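Local coordinates for protein yciO (Escherichia coli, PDB 1K7J) that is of unknown function but probably binds double-stranded RNA, at residues M121-P124 with A129-L132; V29-T34 with Y38-K43. All blocks are in the same frame, centred on the assembly; numbering follows the deposited sequence.

Interaction 1. Residues M121-P124 with A129-L132; sequences MRVP and AQAL
The carboxamide of Gln130 is the flat group of the contact; it crosses the puckered Pro124 ring at a slant, nitrogen foremost. Pro124 CG, 4.0 Å from Gln130 NE2, lies obliquely to one side of the amide plane, and Val123 CG1, 4.2 Å from the same nitrogen, to the other. Gln130 NE2 donates to Pro124 O over 3.0 Å, with 150° at the hydrogen, and the bond is somewhat skewed: the acceptor stands 20° out of the amide plane and the donor is tilted by much the same amount from the carbonyl plane. A bend at chi2 (-67°) folds the Gln130 chain back, bringing its end nearer to the proline than its CB direction would suggest. One residue earlier on the helix, Ala129 CB sits against the proline ring, 3.6 Å from Pro124 CG and 3.7 Å from Pro124 CB. NE2 gives a second hydrogen bond to Arg70 O, so one amide nitrogen clasps two backbone carbonyls of separate loops. A leucine in place of Gln130 would probably leave both carbonyls without this donor, with the Ala129 packing left to hold Pro124 to the helix here. The contact joins the chain just past strand 118-122 to the first half of helix 127-136; Met68 of strand 66-68 touches Pro124, while Leu132, on the same helix, packs against helix 14-25.

Interaction 2. Residues V29-T34 with Y38-K43; sequences VIVYPT and YALGCK
Tyr32 O receives the backbone N-H of Ala39 at 2.8 Å, and the CA of Tyr38 also approaches this oxygen, in a C-H...O contact. Here strands 30-34 and 37-43 form an antiparallel beta hairpin, twisted so that the directions of segments 30-34 and 38-43 differ by 139°. Tyr32 and Ala39 form one hydrogen-bonded pair and Ile30 and Gly41 the other; Ile30 N to Gly41 O, 2.9 Å, is nearly straight at 174°. Between and beyond them lie the non-hydrogen-bonded pairs Val31-Leu40 and Pro33-Tyr38. On their face Val31 CG2 meets Leu40 CD2 at 3.8 Å, the Val31 and Tyr38 side chains cross at about a right angle with Val31 CG1 touching Tyr38 CD1, and Pro33 CB lies 3.6 Å from Tyr38 CE1. The Tyr38 hydroxyl is hydrogen-bonded to the backbone at Gly174 and Gly175. On the other face, with Ile30 and Ala39, lies Tyr32, whose CG stands between the backbone N and the carbonyl carbon (chi1 64°); this swings the ring across the partner strand, with Ala39 CB over one face near the rim and Gly41 at the edge. Its hydroxyl pairs with Ser142 of strand 140-144, the strand bordering 37-43, while strand 170-173 borders 30-34 on the other flank. Thr34 OG1 is hydrogen-bonded to Ser36 N in the turn and Gly37 O at the start of the second strand. Glycine at position 41 leaves room for the aromatic edge: Tyr32 CE1 comes within 3.8 Å of Gly41 CA, and a CB there would clash with CE1.

From the N terminus, strand 30-34 turns at once into strand 37-43, so interaction 2 closes a hairpin, with three residues between its segments. Some eighty residues later interaction 1 closes over four residues, the last two already in helix 127-136, just after strand 118-122. The two loops follow in series, neither nesting nor crossing, yet both reach the same mixed sheet and their centres lie about 10 Å apart. They touch directly: Arg122 NH2 makes a weak hydrogen bond to Thr34 OG1, Ala129 CB packs on Pro33 O, and Leu132 CD1 lies 3.7 Å from Tyr32 CB. Helix 127-136 thus covers the Tyr32 side of the hairpin.

Interaction 1. Residues M121-P124 with A129-L132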
loop_
_atom_site.group_PDB
_atom_site.type_symbol
_atom_site.label_atom_id
_atom_site.label_comp_id
_atom_site.label_asym_id
_atom_site.label_seq_id
_atom_site.Cartn_x
_atom_site.Cartn_y
_atom_site.Cartn_z
HETATM N N MSE A 121 3.311 6.246 3.907
HETATM C CA MSE A 121 1.954 6.175 4.432
HETATM C C MSE A 121 1.013 6.395 3.256
HETATM O O MSE A 121 1.180 7.347 2.488
HETATM C CB MSE A 121 1.754 7.244 5.505
HETATM C CG MSE A 121 2.814 7.206 6.618
HETATM SE SE MSE A 121 2.984 5.472 7.487
HETATM C CE MSE A 121 1.306 5.479 8.431
ATOM N N ARG A 122 0.020 5.526 3.119
ATOM C CA ARG A 122 -0.882 5.615 1.979
ATOM C C ARG A 122 -2.327 5.266 2.317
ATOM O O ARG A 122 -2.606 4.195 2.854
ATOM C CB ARG A 122 -0.343 4.682 0.893
ATOM C CG ARG A 122 -1.109 4.587 -0.409
ATOM C CD ARG A 122 -0.305 3.679 -1.334
ATOM N NE ARG A 122 -1.040 3.206 -2.505
ATOM C CZ ARG A 122 -0.513 2.403 -3.422
ATOM N NH1 ARG A 122 0.742 1.994 -3.294
ATOM N NH2 ARG A 122 -1.236 2.009 -4.463
ATOM N N VAL A 123 -3.237 6.187 2.013
ATOM C CA VAL A 123 -4.661 5.981 2.251
ATOM C C VAL A 123 -5.312 5.752 0.889
ATOM O O VAL A 123 -5.385 6.667 0.072
ATOM C CB VAL A 123 -5.314 7.219 2.903
ATOM C CG1 VAL A 123 -6.803 6.981 3.102
ATOM C CG2 VAL A 123 -4.640 7.524 4.241
ATOM N N PRO A 124 -5.783 4.523 0.622
ATOM C CA PRO A 124 -6.422 4.211 -0.661
ATOM C C PRO A 124 -7.849 4.749 -0.716
ATOM O O PRO A 124 -8.505 4.883 0.311
ATOM C CB PRO A 124 -6.367 2.690 -0.703
ATOM C CG PRO A 124 -6.590 2.325 0.731
ATOM C CD PRO A 124 -5.731 3.330 1.491
ATOM N N ALA A 129 -10.083 -1.823 -1.275
ATOM C CA ALA A 129 -8.997 -1.588 -0.330
ATOM C C ALA A 129 -9.553 -1.058 0.990
ATOM O O ALA A 129 -9.128 -1.486 2.064
ATOM C CB ALA A 129 -7.987 -0.608 -0.916
ATOM N N GLN A 130 -10.506 -0.134 0.916
ATOM C CA GLN A 130 -11.095 0.406 2.133
ATOM C C GLN A 130 -11.807 -0.686 2.929
ATOM O O GLN A 130 -11.713 -0.725 4.156
ATOM C CB GLN A 130 -12.069 1.535 1.799
ATOM C CG GLN A 130 -11.392 2.893 1.637
ATOM C CD GLN A 130 -10.807 3.398 2.942
ATOM O OE1 GLN A 130 -11.466 3.363 3.979
ATOM N NE2 GLN A 130 -9.572 3.883 2.895
ATOM N N ALA A 131 -12.501 -1.581 2.232
ATOM C CA ALA A 131 -13.213 -2.667 2.898
ATOM C C ALA A 131 -12.228 -3.608 3.593
ATOM O O ALA A 131 -12.470 -4.055 4.715
ATOM C CB ALA A 131 -14.064 -3.442 1.885
ATOM N N LEU A 132 -11.116 -3.910 2.928
ATOM C CA LEU A 132 -10.109 -4.786 3.515
ATOM C C LEU A 132 -9.558 -4.170 4.801
ATOM O O LEU A 132 -9.422 -4.850 5.824
ATOM C CB LEU A 132 -8.962 -5.023 2.523
ATOM C CG LEU A 132 -9.272 -5.889 1.295
ATOM C CD1 LEU A 132 -8.102 -5.838 0.313
ATOM C CD2 LEU A 132 -9.538 -7.326 1.733
#

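Interaction 2. Residues V29-T34 with Y38-K43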
loop_
_atom_site.group_PDB
_atom_site.type_symbol
_atom_site.label_atom_id
_atom_site.label_comp_id
_atom_site.label_asym_id
_atom_site.label_seq_id
_atom_site.Cartn_x
_atom_site.Cartn_y
_atom_site.Cartn_z
ATOM N N VAL A 29 0.235 -13.646 2.051
ATOM C CA VAL A 29 0.601 -12.508 1.218
ATOM C C VAL A 29 -0.470 -12.412 0.141
ATOM O O VAL A 29 -0.764 -13.396 -0.543
ATOM C CB VAL A 29 1.974 -12.714 0.549
ATOM C CG1 VAL A 29 2.207 -11.644 -0.504
ATOM C CG2 VAL A 29 3.072 -12.665 1.598
ATOM N N ILE A 30 -1.060 -11.231 -0.010
ATOM C CA ILE A 30 -2.106 -11.058 -1.005
ATOM C C ILE A 30 -1.830 -9.927 -1.979
ATOM O O ILE A 30 -1.001 -9.052 -1.728
ATOM C CB ILE A 30 -3.478 -10.772 -0.343
ATOM C CG1 ILE A 30 -3.516 -9.336 0.195
ATOM C CG2 ILE A 30 -3.727 -11.761 0.793
ATOM C CD1 ILE A 30 -4.880 -8.915 0.713
ATOM N N VAL A 31 -2.526 -9.975 -3.108
ATOM C CA VAL A 31 -2.439 -8.938 -4.120
ATOM C C VAL A 31 -3.842 -8.351 -4.118
ATOM O O VAL A 31 -4.829 -9.083 -4.227
ATOM C CB VAL A 31 -2.123 -9.508 -5.519
ATOM C CG1 VAL A 31 -2.287 -8.415 -6.575
ATOM C CG2 VAL A 31 -0.698 -10.048 -5.547
ATOM N N TYR A 32 -3.939 -7.039 -3.961
ATOM C CA TYR A 32 -5.244 -6.398 -3.939
ATOM C C TYR A 32 -5.239 -5.090 -4.714
ATOM O O TYR A 32 -4.206 -4.443 -4.861
ATOM C CB TYR A 32 -5.698 -6.152 -2.496
ATOM C CG TYR A 32 -4.846 -5.186 -1.705
ATOM C CD1 TYR A 32 -3.609 -5.571 -1.185
ATOM C CD2 TYR A 32 -5.296 -3.894 -1.442
ATOM C CE1 TYR A 32 -2.842 -4.685 -0.414
ATOM C CE2 TYR A 32 -4.542 -3.007 -0.676
ATOM C CZ TYR A 32 -3.320 -3.408 -0.164
ATOM O OH TYR A 32 -2.593 -2.537 0.623
ATOM N N PRO A 33 -6.407 -4.679 -5.215
ATOM C CA PRO A 33 -6.512 -3.440 -5.983
ATOM C C PRO A 33 -6.558 -2.172 -5.140
ATOM O O PRO A 33 -7.102 -2.172 -4.040
ATOM C CB PRO A 33 -7.812 -3.637 -6.751
ATOM C CG PRO A 33 -8.663 -4.359 -5.734
ATOM C CD PRO A 33 -7.700 -5.390 -5.177
ATOM N N THR A 34 -5.968 -1.097 -5.662
ATOM C CA THR A 34 -6.016 0.204 -4.999
ATOM C C THR A 34 -6.405 1.185 -6.099
ATOM O O THR A 34 -6.553 0.796 -7.259
ATOM C CB THR A 34 -4.652 0.656 -4.407
ATOM O OG1 THR A 34 -3.782 1.086 -5.462
ATOM C CG2 THR A 34 -4.000 -0.477 -3.628
ATOM N N TYR A 38 -2.422 -2.215 -8.682
ATOM C CA TYR A 38 -2.493 -3.312 -7.726
ATOM C C TYR A 38 -1.352 -3.194 -6.721
ATOM O O TYR A 38 -0.340 -2.550 -6.987
ATOM C CB TYR A 38 -2.440 -4.653 -8.463
ATOM C CG TYR A 38 -3.801 -5.090 -8.959
ATOM C CD1 TYR A 38 -4.683 -5.768 -8.115
ATOM C CD2 TYR A 38 -4.235 -4.775 -10.248
ATOM C CE1 TYR A 38 -5.962 -6.121 -8.540
ATOM C CE2 TYR A 38 -5.519 -5.121 -10.681
ATOM C CZ TYR A 38 -6.375 -5.793 -9.818
ATOM O OH TYR A 38 -7.646 -6.133 -10.230
ATOM N N ALA A 39 -1.526 -3.813 -5.559
ATOM C CA ALA A 39 -0.517 -3.756 -4.514
ATOM C C ALA A 39 -0.373 -5.094 -3.812
ATOM O O ALA A 39 -1.252 -5.949 -3.901
ATOM C CB ALA A 39 -0.895 -2.680 -3.489
ATOM N N LEU A 40 0.750 -5.268 -3.124
ATOM C CA LEU A 40 1.012 -6.474 -2.350
ATOM C C LEU A 40 0.712 -6.109 -0.904
ATOM O O LEU A 40 0.963 -4.979 -0.485
ATOM C CB LEU A 40 2.483 -6.884 -2.469
ATOM C CG LEU A 40 2.959 -7.491 -3.786
ATOM C CD1 LEU A 40 4.476 -7.420 -3.862
ATOM C CD2 LEU A 40 2.478 -8.933 -3.889
ATOM N N GLY A 41 0.175 -7.052 -0.140
ATOM C CA GLY A 41 -0.125 -6.761 1.245
ATOM C C GLY A 41 -0.023 -7.952 2.178
ATOM O O GLY A 41 -0.158 -9.101 1.763
ATOM N N CYS A 42 0.236 -7.663 3.446
ATOM C CA CYS A 42 0.320 -8.686 4.483
ATOM C C CYS A 42 0.181 -7.972 5.821
ATOM O O CYS A 42 0.137 -6.738 5.864
ATOM C CB CYS A 42 1.651 -9.440 4.413
ATOM S SG CYS A 42 3.112 -8.494 4.920
ATOM N N LYS A 43 0.093 -8.725 6.913
ATOM C CA LYS A 43 -0.046 -8.076 8.210
ATOM C C LYS A 43 1.303 -7.524 8.648
ATOM O O LYS A 43 2.350 -8.066 8.288
ATOM C CB LYS A 43 -0.612 -9.042 9.256
ATOM C CG LYS A 43 0.240 -10.251 9.568
ATOM C CD LYS A 43 -0.484 -11.101 10.604
ATOM C CE LYS A 43 0.307 -12.323 11.008
ATOM N NZ LYS A 43 -0.437 -13.076 12.061
#